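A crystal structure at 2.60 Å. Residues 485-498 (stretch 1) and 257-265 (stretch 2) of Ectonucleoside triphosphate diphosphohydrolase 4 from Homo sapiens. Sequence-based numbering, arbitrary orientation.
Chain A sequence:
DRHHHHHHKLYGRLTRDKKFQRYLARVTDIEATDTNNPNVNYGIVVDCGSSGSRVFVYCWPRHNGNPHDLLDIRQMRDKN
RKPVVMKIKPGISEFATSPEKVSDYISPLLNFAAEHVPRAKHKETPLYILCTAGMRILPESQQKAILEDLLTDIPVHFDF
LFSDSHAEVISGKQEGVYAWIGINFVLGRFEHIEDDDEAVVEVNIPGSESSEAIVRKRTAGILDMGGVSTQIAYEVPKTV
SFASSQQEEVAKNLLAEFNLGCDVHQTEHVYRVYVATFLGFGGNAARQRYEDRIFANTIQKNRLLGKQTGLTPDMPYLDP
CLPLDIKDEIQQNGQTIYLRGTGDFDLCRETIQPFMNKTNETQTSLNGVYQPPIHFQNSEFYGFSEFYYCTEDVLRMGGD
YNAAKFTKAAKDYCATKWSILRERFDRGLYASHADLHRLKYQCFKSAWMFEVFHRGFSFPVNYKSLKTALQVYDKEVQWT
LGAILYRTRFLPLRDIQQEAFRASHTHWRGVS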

# COMPACT_ATOMS: atom_id res chain seq x y z
N LEU A 485 11.43 -1.67 -10.66
CA LEU A 485 11.29 -2.92 -11.41
C LEU A 485 10.53 -2.70 -12.70
O LEU A 485 10.85 -3.30 -13.74
CB LEU A 485 10.59 -3.96 -10.53
CG LEU A 485 10.58 -5.41 -11.04
CD1 LEU A 485 11.99 -5.96 -11.15
CD2 LEU A 485 9.74 -6.27 -10.11
N TYR A 486 9.51 -1.84 -12.67
CA TYR A 486 8.73 -1.57 -13.88
C TYR A 486 9.48 -0.65 -14.84
O TYR A 486 9.44 -0.87 -16.06
CB TYR A 486 7.38 -0.95 -13.50
CG TYR A 486 6.45 -0.78 -14.69
CD1 TYR A 486 6.23 0.47 -15.24
CD2 TYR A 486 5.81 -1.87 -15.25
CE1 TYR A 486 5.39 0.63 -16.33
CE2 TYR A 486 4.97 -1.72 -16.34
CZ TYR A 486 4.76 -0.47 -16.87
OH TYR A 486 3.92 -0.31 -17.95
N ARG A 487 10.17 0.36 -14.32
CA ARG A 487 10.85 1.31 -15.21
C ARG A 487 12.04 0.68 -15.91
O ARG A 487 12.38 1.08 -17.03
CB ARG A 487 11.29 2.55 -14.42
CG ARG A 487 10.14 3.38 -13.83
CD ARG A 487 9.13 3.82 -14.88
NE ARG A 487 9.76 4.53 -16.00
CZ ARG A 487 9.92 5.85 -16.06
NH1 ARG A 487 9.51 6.64 -15.07
NH2 ARG A 487 10.51 6.39 -17.12
N THR A 488 12.69 -0.30 -15.29
CA THR A 488 13.88 -0.94 -15.85
C THR A 488 13.55 -2.25 -16.57
O THR A 488 14.47 -3.02 -16.87
CB THR A 488 14.92 -1.21 -14.76
OG1 THR A 488 14.37 -2.09 -13.77
CG2 THR A 488 15.35 0.09 -14.09
N ARG A 489 12.28 -2.49 -16.88
CA ARG A 489 11.87 -3.81 -17.36
C ARG A 489 12.44 -4.14 -18.74
O ARG A 489 12.43 -5.32 -19.12
CB ARG A 489 10.34 -3.89 -17.40
CG ARG A 489 9.68 -2.99 -18.44
CD ARG A 489 8.21 -2.80 -18.11
NE ARG A 489 7.45 -2.21 -19.21
CZ ARG A 489 7.30 -0.91 -19.42
NH1 ARG A 489 6.57 -0.48 -20.44
NH2 ARG A 489 7.89 -0.02 -18.62
N PHE A 490 12.93 -3.15 -19.48
CA PHE A 490 13.46 -3.40 -20.82
C PHE A 490 14.97 -3.60 -20.86
O PHE A 490 15.48 -4.08 -21.87
CB PHE A 490 13.07 -2.25 -21.76
CG PHE A 490 11.61 -2.21 -22.10
CD1 PHE A 490 10.95 -3.35 -22.53
CD2 PHE A 490 10.89 -1.03 -21.99
CE1 PHE A 490 9.61 -3.31 -22.85
CE2 PHE A 490 9.55 -0.98 -22.30
CZ PHE A 490 8.90 -2.13 -22.73
N LEU A 491 15.68 -3.25 -19.79
CA LEU A 491 17.13 -3.44 -19.77
C LEU A 491 17.57 -4.83 -20.20
O LEU A 491 18.56 -4.94 -20.94
CB LEU A 491 17.68 -3.12 -18.37
CG LEU A 491 17.74 -1.65 -17.97
CD1 LEU A 491 18.30 -1.53 -16.56
CD2 LEU A 491 18.58 -0.83 -18.94
N PRO A 492 16.92 -5.92 -19.77
CA PRO A 492 17.34 -7.25 -20.24
C PRO A 492 17.41 -7.37 -21.75
O PRO A 492 18.08 -8.27 -22.27
CB PRO A 492 16.27 -8.19 -19.65
CG PRO A 492 15.37 -7.34 -18.79
CD PRO A 492 16.01 -6.01 -18.61
N LEU A 493 16.73 -6.48 -22.48
CA LEU A 493 16.81 -6.52 -23.94
C LEU A 493 18.24 -6.34 -24.42
O LEU A 493 18.62 -6.89 -25.46
CB LEU A 493 15.92 -5.44 -24.57
CG LEU A 493 14.43 -5.73 -24.75
CD1 LEU A 493 13.79 -4.59 -25.52
CD2 LEU A 493 14.18 -7.05 -25.47
N ARG A 494 19.04 -5.56 -23.70
CA ARG A 494 20.44 -5.39 -24.07
C ARG A 494 21.13 -6.75 -24.17
O ARG A 494 21.62 -7.14 -25.23
CB ARG A 494 21.15 -4.49 -23.06
CG ARG A 494 20.55 -3.11 -22.94
CD ARG A 494 21.61 -2.09 -22.57
NE ARG A 494 22.52 -1.85 -23.68
CZ ARG A 494 23.70 -1.23 -23.57
NH1 ARG A 494 24.45 -1.05 -24.65
NH2 ARG A 494 24.12 -0.81 -22.39
N ASP A 495 21.17 -7.49 -23.06
CA ASP A 495 21.90 -8.76 -23.05
C ASP A 495 21.29 -9.77 -24.02
O ASP A 495 22.02 -10.57 -24.61
CB ASP A 495 21.93 -9.32 -21.64
CG ASP A 495 22.46 -8.34 -20.62
OD1 ASP A 495 23.70 -8.24 -20.48
OD2 ASP A 495 21.65 -7.65 -19.96
N ILE A 496 19.97 -9.75 -24.20
CA ILE A 496 19.29 -10.78 -24.97
C ILE A 496 19.29 -10.42 -26.45
O ILE A 496 19.91 -11.11 -27.27
CB ILE A 496 17.85 -11.00 -24.46
CG1 ILE A 496 17.89 -11.48 -23.00
CG2 ILE A 496 17.11 -12.00 -25.34
CD1 ILE A 496 16.52 -11.65 -22.36
N GLN A 497 18.59 -9.35 -26.81
CA GLN A 497 18.32 -9.03 -28.22
C GLN A 497 19.30 -8.00 -28.77
O GLN A 497 18.89 -7.00 -29.36
CB GLN A 497 16.88 -8.56 -28.38
CG GLN A 497 15.83 -9.65 -28.17
CD GLN A 497 14.44 -9.21 -28.60
OE1 GLN A 497 14.15 -8.02 -28.69
NE2 GLN A 497 13.58 -10.19 -28.88
N GLN A 498 20.61 -8.21 -28.59
CA GLN A 498 21.58 -7.39 -29.30
C GLN A 498 21.43 -7.55 -30.81
O GLN A 498 21.56 -6.58 -31.56
CB GLN A 498 23.00 -7.75 -28.87
CG GLN A 498 23.53 -6.99 -27.66
CD GLN A 498 23.55 -5.48 -27.86
OE1 GLN A 498 23.71 -4.99 -28.98
NE2 GLN A 498 23.40 -4.74 -26.76
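Stretch 2 (257-265) EFNLGCDVH

Stretch 2 enters as the end of a strand, Glu-257 to Asn-259, then gives up regular structure and runs as loop along the break in stretch 1 where one helix stops and the next begins. The order of contacts shows a shared direction: Tyr-486 meets Phe-258 and Leu-260, Arg-489 meets Asn-259 and Leu-260, and Cys-262 lies against Phe-490, Pro-492, Leu-493 and Ile-496. The backbones are closest at Phe-490 and Cys-262, whose CA atoms are 4.4 Å apart.

The main bump is Cys-262, which loses more surface to the contact than any other residue. Its hollow is framed by the type I turn from Thr-488 to Leu-491 and the helix after it. Arg-489 O lies 3.3 Å from Cys-262 CB, Pro-492 CG is 3.9 Å from that same CB, and Leu-493 CG is 4.0 Å from it; Ile-496 CD1 reaches Cys-262 SG at 4.3 Å. The Phe-490 ring turns its edge to the carbonyl, with CD1 3.3 Å from Cys-262 O, and extends to Val-264, CE1 to CG1 3.8 Å.

At the other end Tyr-486 supplies the bump. Its CE2 packs 3.7 Å from Phe-258 CB, the two ring planes nearly perpendicular, while its edge meets Leu-260, CD2 to CD2 at 4.1 Å. Leu-260 starts away from stretch 1, but its end bends back to make this contact.

No clear direct hydrogen bond joins the stretches; water fills the polar gaps. One molecule donates to Asn-259 O and Gly-261 O, both at 2.6 Å, and accepts from Arg-489 NE at 3.2 Å. Each side also braces itself: Arg-489 NH2 donates to Tyr-486 O at 3.1 Å, and Gly-261 N to Asn-259 OD1 at 3.0 Å. The rule is a small residue fitted among larger ones, with backbone carbonyls packed against carbon and water bridging some of the remaining polar groups of backbone and side chain.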

# COMPACT_ATOMS: atom_id res chain seq x y z
N GLU A 257 -3.38 -2.38 -16.79
CA GLU A 257 -2.90 -3.47 -17.62
C GLU A 257 -1.49 -3.14 -18.08
O GLU A 257 -1.29 -2.15 -18.80
CB GLU A 257 -3.83 -3.70 -18.81
CG GLU A 257 -5.08 -4.48 -18.44
CD GLU A 257 -6.25 -4.18 -19.35
OE1 GLU A 257 -7.33 -3.83 -18.83
OE2 GLU A 257 -6.09 -4.29 -20.59
N PHE A 258 -0.52 -3.95 -17.68
CA PHE A 258 0.88 -3.68 -17.94
C PHE A 258 1.61 -4.99 -18.20
O PHE A 258 1.07 -6.08 -18.02
CB PHE A 258 1.52 -2.93 -16.76
CG PHE A 258 1.37 -3.64 -15.44
CD1 PHE A 258 2.33 -4.53 -15.00
CD2 PHE A 258 0.25 -3.42 -14.65
CE1 PHE A 258 2.19 -5.18 -13.79
CE2 PHE A 258 0.10 -4.07 -13.44
CZ PHE A 258 1.08 -4.95 -13.01
N ASN A 259 2.87 -4.85 -18.64
CA ASN A 259 3.72 -5.99 -18.98
C ASN A 259 5.05 -5.80 -18.26
O ASN A 259 5.76 -4.83 -18.52
CB ASN A 259 3.93 -6.08 -20.49
CG ASN A 259 4.65 -7.35 -20.90
OD1 ASN A 259 5.16 -8.09 -20.06
ND2 ASN A 259 4.71 -7.60 -22.20
N LEU A 260 5.38 -6.74 -17.37
CA LEU A 260 6.62 -6.64 -16.60
C LEU A 260 7.82 -7.19 -17.35
O LEU A 260 8.96 -6.90 -16.96
CB LEU A 260 6.48 -7.37 -15.27
CG LEU A 260 5.88 -6.58 -14.11
CD1 LEU A 260 5.53 -7.52 -12.97
CD2 LEU A 260 6.85 -5.51 -13.64
N GLY A 261 7.61 -7.99 -18.39
CA GLY A 261 8.71 -8.55 -19.14
C GLY A 261 9.33 -7.55 -20.09
O GLY A 261 8.83 -6.45 -20.30
N CYS A 262 10.45 -7.96 -20.68
CA CYS A 262 11.16 -7.12 -21.64
C CYS A 262 10.64 -7.28 -23.06
O CYS A 262 10.87 -6.39 -23.89
CB CYS A 262 12.66 -7.44 -21.61
SG CYS A 262 13.06 -9.17 -21.93
N ASP A 263 9.96 -8.38 -23.36
CA ASP A 263 9.43 -8.64 -24.69
C ASP A 263 7.96 -8.23 -24.72
O ASP A 263 7.12 -8.88 -24.10
CB ASP A 263 9.60 -10.12 -25.05
CG ASP A 263 9.31 -10.40 -26.51
OD1 ASP A 263 8.58 -9.61 -27.14
OD2 ASP A 263 9.82 -11.42 -27.02
N VAL A 264 7.66 -7.16 -25.45
CA VAL A 264 6.30 -6.66 -25.55
C VAL A 264 5.37 -7.65 -26.25
O VAL A 264 4.15 -7.50 -26.19
CB VAL A 264 6.26 -5.30 -26.29
CG1 VAL A 264 6.98 -4.24 -25.47
CG2 VAL A 264 6.87 -5.42 -27.68
N HIS A 265 5.93 -8.66 -26.92
CA HIS A 265 5.13 -9.64 -27.66
C HIS A 265 4.85 -10.91 -26.86
O HIS A 265 4.09 -11.76 -27.35
CB HIS A 265 5.84 -10.00 -28.96
CG HIS A 265 5.92 -8.86 -29.93
ND1 HIS A 265 7.10 -8.45 -30.50
CD2 HIS A 265 4.96 -8.05 -30.43
CE1 HIS A 265 6.87 -7.43 -31.31
NE2 HIS A 265 5.57 -7.17 -31.28
O HOH W 1 6.92 -4.83 -20.90
O HOH W 2 3.33 -2.21 -19.87
O HOH W 3 11.72 -7.46 -17.43
O HOH W 4 10.52 -8.77 -29.21